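Local coordinates for protein putative alcohol dehydrogenase (PDB 4J6F) that is a putative alcohol dehydrogenase of the medium-chain dehydrogenase/reductase superfamily, probably interconverting alcohols and carbonyl compounds with a nicotinamide cofactor, at residues A[33-38]-A[162-167]; A[63-68]-A[117-122]; A[37-42]-A[104-109]. One frame throughout, in Å; residues are numbered along the deposited sequence.

Interaction 1 of 3, residues A[33-38]-A[162-167]; sequences TMTAVL and YAEYMA
Met34, a selenomethionine, places CG between its own backbone N and carbonyl carbon (chi1 57°) and then runs fully extended, which carries SE against the backbone N and O of Tyr165. Glu164 answers from the other segment: its CG lies beside the backbone N (chi1 -65°), and its straight chain brings the carboxylate to the main chain of Thr35. There Thr35 N donates to Glu164 OE1 at 3.0 Å, an almost straight bond (173° at the hydrogen) that meets the oxygen from above the carboxylate plane. The backbone of the same glutamate gives back, with Glu164 N on Thr35 O at 3.2 Å, so one residue serves both the N-H and the carbonyl of Thr35. Two residues further along, Val37 N reaches Tyr162 O at 3.0 Å. Between these bonds Ala36 and Ala163 form a single beta bridge, the two segments running in nearly opposite directions, and their methyls meet, CB to CB, at 3.6 Å.

Met34 SE then packs 4.0 Å from Ala163 CB and 3.9 Å from Tyr165 CB. It approaches the Tyr165 ring at its edge, 5.5 Å from SE to the ring centroid, a Met-aromatic contact.

Tyr162 leads its ring away from this pairing, toward Phe361, and its hydroxyl is hydrogen-bonded to Asp77. Strand 33-39 is the middle strand of a small antiparallel sheet, flanked by strands 48-51 and 53-55, whereas strand 165-169 pairs with strand 63-72 of the larger mixed sheet; the contact therefore joins the two sheets.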
loop_
_atom_site.group_PDB
_atom_site.type_symbol
_atom_site.label_atom_id
_atom_site.label_comp_id
_atom_site.label_asym_id
_atom_site.label_seq_id
_atom_site.Cartn_x
_atom_site.Cartn_y
_atom_site.Cartn_z
ATOM N N THR A 33 19.786 9.175 -43.718
ATOM C CA THR A 33 19.958 8.006 -42.858
ATOM C C THR A 33 20.880 8.339 -41.679
ATOM O O THR A 33 21.642 9.311 -41.721
ATOM C CB THR A 33 20.469 6.763 -43.632
ATOM O OG1 THR A 33 21.774 7.016 -44.163
ATOM C CG2 THR A 33 19.516 6.386 -44.767
HETATM N N MSE A 34 20.805 7.533 -40.625
HETATM C CA MSE A 34 21.587 7.781 -39.414
HETATM C C MSE A 34 22.055 6.501 -38.763
HETATM O O MSE A 34 21.656 5.386 -39.141
HETATM C CB MSE A 34 20.744 8.571 -38.413
HETATM C CG MSE A 34 19.451 7.820 -38.094
HETATM SE SE MSE A 34 18.549 8.601 -36.527
HETATM C CE MSE A 34 16.914 7.507 -36.410
ATOM N N THR A 35 22.914 6.683 -37.765
ATOM C CA THR A 35 23.413 5.615 -36.923
ATOM C C THR A 35 22.501 5.480 -35.709
ATOM O O THR A 35 22.038 6.484 -35.156
ATOM C CB THR A 35 24.845 5.950 -36.479
ATOM O OG1 THR A 35 25.707 5.893 -37.618
ATOM C CG2 THR A 35 25.345 4.982 -35.458
ATOM N N ALA A 36 22.215 4.243 -35.312
ATOM C CA ALA A 36 21.389 3.983 -34.133
ATOM C C ALA A 36 21.616 2.578 -33.642
ATOM O O ALA A 36 21.959 1.685 -34.426
ATOM C CB ALA A 36 19.909 4.183 -34.435
ATOM N N VAL A 37 21.424 2.389 -32.340
ATOM C CA VAL A 37 21.459 1.061 -31.757
ATOM C C VAL A 37 20.028 0.563 -31.714
ATOM O O VAL A 37 19.170 1.183 -31.091
ATOM C CB VAL A 37 22.109 1.062 -30.368
ATOM C CG1 VAL A 37 21.859 -0.262 -29.663
ATOM C CG2 VAL A 37 23.602 1.350 -30.491
ATOM N N LEU A 38 19.792 -0.544 -32.413
ATOM C CA LEU A 38 18.462 -1.123 -32.583
ATOM C C LEU A 38 18.243 -2.330 -31.687
ATOM O O LEU A 38 19.086 -3.239 -31.638
ATOM C CB LEU A 38 18.253 -1.561 -34.037
ATOM C CG LEU A 38 18.259 -0.515 -35.163
ATOM C CD1 LEU A 38 18.067 -1.201 -36.506
ATOM C CD2 LEU A 38 17.176 0.538 -34.941
ATOM N N TYR A 162 18.927 6.483 -28.290
ATOM C CA TYR A 162 20.131 5.786 -28.712
ATOM C C TYR A 162 20.244 5.804 -30.227
ATOM O O TYR A 162 20.299 4.775 -30.876
ATOM C CB TYR A 162 20.134 4.360 -28.190
ATOM C CG TYR A 162 20.197 4.281 -26.694
ATOM C CD1 TYR A 162 20.879 5.230 -25.966
ATOM C CD2 TYR A 162 19.573 3.260 -26.010
ATOM C CE1 TYR A 162 20.934 5.167 -24.596
ATOM C CE2 TYR A 162 19.623 3.192 -24.641
ATOM C CZ TYR A 162 20.306 4.149 -23.944
ATOM O OH TYR A 162 20.370 4.076 -22.587
ATOM N N ALA A 163 20.323 7.012 -30.757
ATOM C CA ALA A 163 20.382 7.309 -32.180
ATOM C C ALA A 163 20.938 8.729 -32.323
ATOM O O ALA A 163 21.104 9.430 -31.304
ATOM C CB ALA A 163 18.994 7.223 -32.775
ATOM N N GLU A 164 21.243 9.149 -33.560
ATOM C CA GLU A 164 21.763 10.510 -33.821
ATOM C C GLU A 164 20.654 11.573 -33.858
ATOM O O GLU A 164 20.915 12.751 -33.606
ATOM C CB GLU A 164 22.574 10.562 -35.110
ATOM C CG GLU A 164 23.849 9.742 -35.063
ATOM C CD GLU A 164 24.598 9.693 -36.394
ATOM O OE1 GLU A 164 23.979 9.460 -37.463
ATOM O OE2 GLU A 164 25.830 9.873 -36.359
ATOM N N TYR A 165 19.427 11.148 -34.163
ATOM C CA TYR A 165 18.283 12.047 -34.266
ATOM C C TYR A 165 17.047 11.422 -33.655
ATOM O O TYR A 165 16.900 10.206 -33.655
ATOM C CB TYR A 165 18.012 12.402 -35.730
ATOM C CG TYR A 165 19.158 13.126 -36.377
ATOM C CD1 TYR A 165 19.304 14.503 -36.225
ATOM C CD2 TYR A 165 20.115 12.435 -37.120
ATOM C CE1 TYR A 165 20.367 15.177 -36.797
ATOM C CE2 TYR A 165 21.183 13.106 -37.698
ATOM C CZ TYR A 165 21.297 14.475 -37.527
ATOM O OH TYR A 165 22.341 15.154 -38.097
HETATM N N MSE A 166 16.150 12.246 -33.133
HETATM C CA MSE A 166 14.937 11.729 -32.517
HETATM C C MSE A 166 13.793 12.660 -32.780
HETATM O O MSE A 166 13.942 13.892 -32.682
HETATM C CB MSE A 166 15.176 11.582 -31.019
HETATM C CG MSE A 166 14.063 10.826 -30.310
HETATM SE SE MSE A 166 14.359 11.027 -28.375
HETATM C CE MSE A 166 12.517 10.666 -27.792
ATOM N N ALA A 167 12.649 12.076 -33.130
ATOM C CA ALA A 167 11.390 12.817 -33.254
ATOM C C ALA A 167 10.661 12.785 -31.916
ATOM O O ALA A 167 10.757 11.797 -31.193
ATOM C CB ALA A 167 10.525 12.196 -34.337
#

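Interaction 2 of 3, residues A[63-68]-A[117-122]; sequences EVLIKV and HIVAVG
Leu65 and the pair Val119-Ala120 are the irregular point in an otherwise orderly antiparallel pairing, and the backbone bonds tell it first. Leu65 O takes Val119 N at 2.8 Å and, by a weak second bond, Ala120 N at 3.4 Å, while Leu65 N donates to Ala120 O. One carbonyl thus accepts from two successive residues. Toward one end, Lys67 and His117 form a hydrogen-bonded pair, Lys67 N to His117 O at 2.7 Å with His117 N to Lys67 O in return; toward the other, Gly122 N closes on Glu63 O at 2.9 Å. Val64 with Val121 and Ile66 with Ile118 are the non-hydrogen-bonded pairs between.

This is a classic beta bulge: Val119 is the extra residue opposite Leu65, and the register shifts by one between Leu65 and Ile66. It lies where strands 63-72 and 113-121 run together in the large mixed sheet; both strands belong to the GroES-like region, which in medium-chain dehydrogenases forms much of the catalytic domain.

The apolar contacts fall on two faces. On the face of Val64, Ile66, Ile118 and Val121, the Ile118 side chain straddles its partners: CD1 meets Val64 CG1 at 3.7 Å, and CG1 meets Ile66 CG2 at 3.8 Å. Val64 CG1, anti to its own carbonyl carbon (chi1 -74°), also touches Val121 CG1. On the face of Leu65 and Ala120, Leu65 CD2 comes 3.8 Å from Ala120 CB and crosses toward Val119 CG2, with Val30 packing on both Leu65 and Val119.

Glu63 and His117 direct their polar ends outside the pairing: Glu63 makes a salt bridge to Arg158, and His117 NE2 is hydrogen-bonded to Asp182.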
loop_
_atom_site.group_PDB
_atom_site.type_symbol
_atom_site.label_atom_id
_atom_site.label_comp_id
_atom_site.label_asym_id
_atom_site.label_seq_id
_atom_site.Cartn_x
_atom_site.Cartn_y
_atom_site.Cartn_z
ATOM N N GLU A 63 5.454 17.984 -33.840
ATOM C CA GLU A 63 6.719 17.393 -33.391
ATOM C C GLU A 63 7.913 18.276 -33.749
ATOM O O GLU A 63 7.856 19.063 -34.695
ATOM C CB GLU A 63 6.940 16.027 -34.041
ATOM C CG GLU A 63 6.067 14.892 -33.536
ATOM C CD GLU A 63 6.242 13.603 -34.344
ATOM O OE1 GLU A 63 5.629 12.578 -33.985
ATOM O OE2 GLU A 63 6.982 13.605 -35.350
ATOM N N VAL A 64 8.991 18.142 -32.981
ATOM C CA VAL A 64 10.312 18.615 -33.390
ATOM C C VAL A 64 11.212 17.428 -33.735
ATOM O O VAL A 64 10.891 16.268 -33.409
ATOM C CB VAL A 64 11.014 19.443 -32.287
ATOM C CG1 VAL A 64 10.388 20.816 -32.161
ATOM C CG2 VAL A 64 10.996 18.713 -30.959
ATOM N N LEU A 65 12.333 17.727 -34.392
ATOM C CA LEU A 65 13.404 16.749 -34.593
ATOM C C LEU A 65 14.680 17.241 -33.947
ATOM O O LEU A 65 15.149 18.327 -34.272
ATOM C CB LEU A 65 13.647 16.523 -36.075
ATOM C CG LEU A 65 14.778 15.570 -36.439
ATOM C CD1 LEU A 65 14.284 14.139 -36.347
ATOM C CD2 LEU A 65 15.288 15.883 -37.841
ATOM N N ILE A 66 15.245 16.462 -33.026
ATOM C CA ILE A 66 16.483 16.900 -32.358
ATOM C C ILE A 66 17.697 16.103 -32.795
ATOM O O ILE A 66 17.585 14.938 -33.164
ATOM C CB ILE A 66 16.396 16.863 -30.817
ATOM C CG1 ILE A 66 16.137 15.441 -30.312
ATOM C CG2 ILE A 66 15.336 17.828 -30.310
ATOM C CD1 ILE A 66 16.158 15.341 -28.800
ATOM N N LYS A 67 18.853 16.748 -32.753
ATOM C CA LYS A 67 20.109 16.053 -32.928
ATOM C C LYS A 67 20.608 15.648 -31.537
ATOM O O LYS A 67 20.991 16.509 -30.726
ATOM C CB LYS A 67 21.118 16.936 -33.660
ATOM C CG LYS A 67 22.523 16.383 -33.597
ATOM C CD LYS A 67 23.328 16.609 -34.863
ATOM C CE LYS A 67 24.535 15.686 -34.855
ATOM N NZ LYS A 67 25.672 16.369 -35.514
ATOM N N VAL A 68 20.584 14.343 -31.255
ATOM C CA VAL A 68 20.900 13.843 -29.915
ATOM C C VAL A 68 22.350 14.090 -29.563
ATOM O O VAL A 68 23.242 13.775 -30.334
ATOM C CB VAL A 68 20.637 12.337 -29.759
ATOM C CG1 VAL A 68 20.622 11.963 -28.285
ATOM C CG2 VAL A 68 19.328 11.941 -30.424
ATOM N N HIS A 117 19.587 19.061 -29.683
ATOM C CA HIS A 117 19.344 20.365 -30.315
ATOM C C HIS A 117 18.286 20.234 -31.416
ATOM O O HIS A 117 18.399 19.383 -32.299
ATOM C CB HIS A 117 20.660 20.934 -30.850
ATOM C CG HIS A 117 21.658 21.209 -29.769
ATOM N ND1 HIS A 117 21.953 22.484 -29.331
ATOM C CD2 HIS A 117 22.385 20.368 -28.991
ATOM C CE1 HIS A 117 22.840 22.418 -28.350
ATOM N NE2 HIS A 117 23.114 21.144 -28.120
ATOM N N ILE A 118 17.238 21.048 -31.338
ATOM C CA ILE A 118 16.178 20.998 -32.331
ATOM C C ILE A 118 16.750 21.456 -33.659
ATOM O O ILE A 118 17.276 22.560 -33.753
ATOM C CB ILE A 118 15.002 21.912 -31.952
ATOM C CG1 ILE A 118 14.441 21.517 -30.577
ATOM C CG2 ILE A 118 13.934 21.877 -33.042
ATOM C CD1 ILE A 118 13.159 22.220 -30.211
ATOM N N VAL A 119 16.657 20.614 -34.680
ATOM C CA VAL A 119 17.207 20.949 -35.990
ATOM C C VAL A 119 16.140 21.090 -37.073
ATOM O O VAL A 119 16.390 21.685 -38.109
ATOM C CB VAL A 119 18.274 19.928 -36.449
ATOM C CG1 VAL A 119 19.508 20.009 -35.571
ATOM C CG2 VAL A 119 17.722 18.510 -36.441
ATOM N N ALA A 120 14.963 20.519 -36.842
ATOM C CA ALA A 120 13.868 20.560 -37.799
ATOM C C ALA A 120 12.574 20.629 -37.014
ATOM O O ALA A 120 12.513 20.150 -35.870
ATOM C CB ALA A 120 13.876 19.318 -38.670
ATOM N N VAL A 121 11.541 21.213 -37.616
ATOM C CA VAL A 121 10.233 21.226 -36.975
ATOM C C VAL A 121 9.100 20.816 -37.911
ATOM O O VAL A 121 9.171 21.045 -39.104
ATOM C CB VAL A 121 9.921 22.585 -36.306
ATOM C CG1 VAL A 121 11.083 23.032 -35.437
ATOM C CG2 VAL A 121 9.591 23.648 -37.341
ATOM N N GLY A 122 8.056 20.210 -37.356
ATOM C CA GLY A 122 6.892 19.797 -38.127
ATOM C C GLY A 122 5.782 20.833 -38.156
ATOM O O GLY A 122 5.935 21.940 -37.631
#

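Interaction 3 of 3, residues A[37-42]-A[104-109]; sequences VLLTGH and LTFPRI
Leu39 and Arg108 form a single antiparallel hydrogen-bonded pair, with Leu39 N to Arg108 O and Arg108 N to Leu39 O both at 2.8 Å; the second donor lies in the carbonyl plane on a lone pair of Leu39 O. Pro107, preceded by a cis peptide bond, places its CB alongside Leu38, while Leu38 CD2 crosses to Ile109 CG1 at 3.8 Å.

The contact fastens the end of strand 33-39, and the residues 40-42 that follow it, to the loop that precedes strand 113-121. Phe106 fills the far end of this join. With CG beside its backbone N (chi1 -57°), one face of its ring lies against residues 40-42: Gly41 CA sits over the ring centre, 3.6 Å from the centroid, in a CH-pi contact. Leu39 CD2 meets the ring edge at CE1, 3.7 Å away. The same ring turns its CZ edge into the face of His42, a T-shaped pair with planes at 86° and centroids 5.4 Å apart. Leu104 CD2 also approaches the imidazole, whose ND1 is hydrogen-bonded to Arg81 O. Arg108 sends its guanidinium away, where NE bonds to His156 O and NH2 forms a salt bridge with Asp159. A water donates to Val37 O and, weakly, to Arg108 O.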
loop_
_atom_site.group_PDB
_atom_site.type_symbol
_atom_site.label_atom_id
_atom_site.label_comp_id
_atom_site.label_asym_id
_atom_site.label_seq_id
_atom_site.Cartn_x
_atom_site.Cartn_y
_atom_site.Cartn_z
ATOM N N VAL A 37 21.424 2.389 -32.340
ATOM C CA VAL A 37 21.459 1.061 -31.757
ATOM C C VAL A 37 20.028 0.563 -31.714
ATOM O O VAL A 37 19.170 1.183 -31.091
ATOM C CB VAL A 37 22.109 1.062 -30.368
ATOM C CG1 VAL A 37 21.859 -0.262 -29.663
ATOM C CG2 VAL A 37 23.602 1.350 -30.491
ATOM N N LEU A 38 19.792 -0.544 -32.413
ATOM C CA LEU A 38 18.462 -1.123 -32.583
ATOM C C LEU A 38 18.243 -2.330 -31.687
ATOM O O LEU A 38 19.086 -3.239 -31.638
ATOM C CB LEU A 38 18.253 -1.561 -34.037
ATOM C CG LEU A 38 18.259 -0.515 -35.163
ATOM C CD1 LEU A 38 18.067 -1.201 -36.506
ATOM C CD2 LEU A 38 17.176 0.538 -34.941
ATOM N N LEU A 39 17.111 -2.332 -30.985
ATOM C CA LEU A 39 16.630 -3.515 -30.291
ATOM C C LEU A 39 15.749 -4.318 -31.250
ATOM O O LEU A 39 14.753 -3.807 -31.751
ATOM C CB LEU A 39 15.844 -3.113 -29.056
ATOM C CG LEU A 39 15.170 -4.249 -28.293
ATOM C CD1 LEU A 39 16.225 -5.084 -27.594
ATOM C CD2 LEU A 39 14.176 -3.697 -27.283
ATOM N N THR A 40 16.115 -5.577 -31.483
ATOM C CA THR A 40 15.544 -6.382 -32.571
ATOM C C THR A 40 14.639 -7.525 -32.108
ATOM O O THR A 40 14.060 -8.232 -32.928
ATOM C CB THR A 40 16.657 -6.963 -33.464
ATOM O OG1 THR A 40 17.439 -7.891 -32.707
ATOM C CG2 THR A 40 17.570 -5.861 -33.976
ATOM N N GLY A 41 14.517 -7.696 -30.799
ATOM C CA GLY A 41 13.667 -8.723 -30.212
ATOM C C GLY A 41 14.159 -8.881 -28.793
ATOM O O GLY A 41 15.172 -8.267 -28.430
ATOM N N HIS A 42 13.461 -9.683 -27.983
ATOM C CA HIS A 42 13.900 -9.948 -26.604
ATOM C C HIS A 42 15.076 -10.938 -26.548
ATOM O O HIS A 42 15.244 -11.776 -27.444
ATOM C CB HIS A 42 12.749 -10.436 -25.728
ATOM C CG HIS A 42 11.648 -9.437 -25.562
ATOM N ND1 HIS A 42 11.783 -8.294 -24.801
ATOM C CD2 HIS A 42 10.383 -9.417 -26.048
ATOM C CE1 HIS A 42 10.653 -7.607 -24.837
ATOM N NE2 HIS A 42 9.788 -8.269 -25.585
ATOM N N LEU A 104 5.403 -1.855 -27.901
ATOM C CA LEU A 104 6.745 -2.204 -28.335
ATOM C C LEU A 104 6.712 -2.936 -29.687
ATOM O O LEU A 104 6.081 -3.983 -29.822
ATOM C CB LEU A 104 7.441 -3.056 -27.273
ATOM C CG LEU A 104 8.905 -3.406 -27.562
ATOM C CD1 LEU A 104 9.750 -2.158 -27.774
ATOM C CD2 LEU A 104 9.500 -4.258 -26.452
ATOM N N THR A 105 7.375 -2.362 -30.686
ATOM C CA THR A 105 7.554 -3.028 -31.979
ATOM C C THR A 105 9.043 -3.060 -32.388
ATOM O O THR A 105 9.790 -2.113 -32.131
ATOM C CB THR A 105 6.715 -2.362 -33.099
ATOM O OG1 THR A 105 7.184 -1.030 -33.326
ATOM C CG2 THR A 105 5.239 -2.318 -32.742
ATOM N N PHE A 106 9.470 -4.144 -33.029
ATOM C CA PHE A 106 10.878 -4.302 -33.398
ATOM C C PHE A 106 11.127 -3.982 -34.852
ATOM O O PHE A 106 10.321 -4.337 -35.693
ATOM C CB PHE A 106 11.370 -5.699 -33.048
ATOM C CG PHE A 106 11.188 -6.042 -31.598
ATOM C CD1 PHE A 106 11.936 -5.392 -30.617
ATOM C CD2 PHE A 106 10.248 -6.994 -31.207
ATOM C CE1 PHE A 106 11.764 -5.700 -29.271
ATOM C CE2 PHE A 106 10.070 -7.304 -29.862
ATOM C CZ PHE A 106 10.833 -6.657 -28.891
ATOM N N PRO A 107 12.245 -3.294 -35.159
ATOM C CA PRO A 107 13.287 -2.805 -34.246
ATOM C C PRO A 107 12.871 -1.550 -33.483
ATOM O O PRO A 107 12.043 -0.796 -33.964
ATOM C CB PRO A 107 14.446 -2.480 -35.189
ATOM C CG PRO A 107 13.776 -2.085 -36.448
ATOM C CD PRO A 107 12.545 -2.938 -36.559
ATOM N N ARG A 108 13.449 -1.342 -32.307
ATOM C CA ARG A 108 13.146 -0.167 -31.488
ATOM C C ARG A 108 14.431 0.490 -31.031
ATOM O O ARG A 108 15.331 -0.179 -30.542
ATOM C CB ARG A 108 12.285 -0.551 -30.267
ATOM C CG ARG A 108 12.316 0.436 -29.100
ATOM C CD ARG A 108 11.460 1.689 -29.315
ATOM N NE ARG A 108 10.042 1.363 -29.422
ATOM C CZ ARG A 108 9.337 1.413 -30.551
ATOM N NH1 ARG A 108 8.051 1.079 -30.545
ATOM N NH2 ARG A 108 9.912 1.808 -31.678
ATOM N N ILE A 109 14.520 1.797 -31.206
ATOM C CA ILE A 109 15.596 2.540 -30.593
ATOM C C ILE A 109 15.176 2.852 -29.160
ATOM O O ILE A 109 14.181 3.551 -28.936
ATOM C CB ILE A 109 15.877 3.866 -31.336
ATOM C CG1 ILE A 109 16.300 3.583 -32.777
ATOM C CG2 ILE A 109 16.939 4.681 -30.589
ATOM C CD1 ILE A 109 16.123 4.748 -33.722
HETATM O O HOH W 1 18.189 0.579 -28.703
#

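Strand 33-39 serves both interaction 1 and interaction 3, which share Val37 and Leu38 and have centres about 12 Å apart. Ile109 joins them: its CD1 lies 3.9 Å from Ala36 CB and equally close to Ala163 CB and Met34 CE. Interaction 2 is nested in the loop closed by interaction 1 and meets it within one sheet, where Glu164 O probably accepts a hydrogen bond from Val68 N at 2.9 Å. Interactions 2 and 3 do not touch, their nearest atoms being about 8 Å apart. The nicotinamide cofactor would be expected at the separate six-stranded parallel sheet, as in relatives.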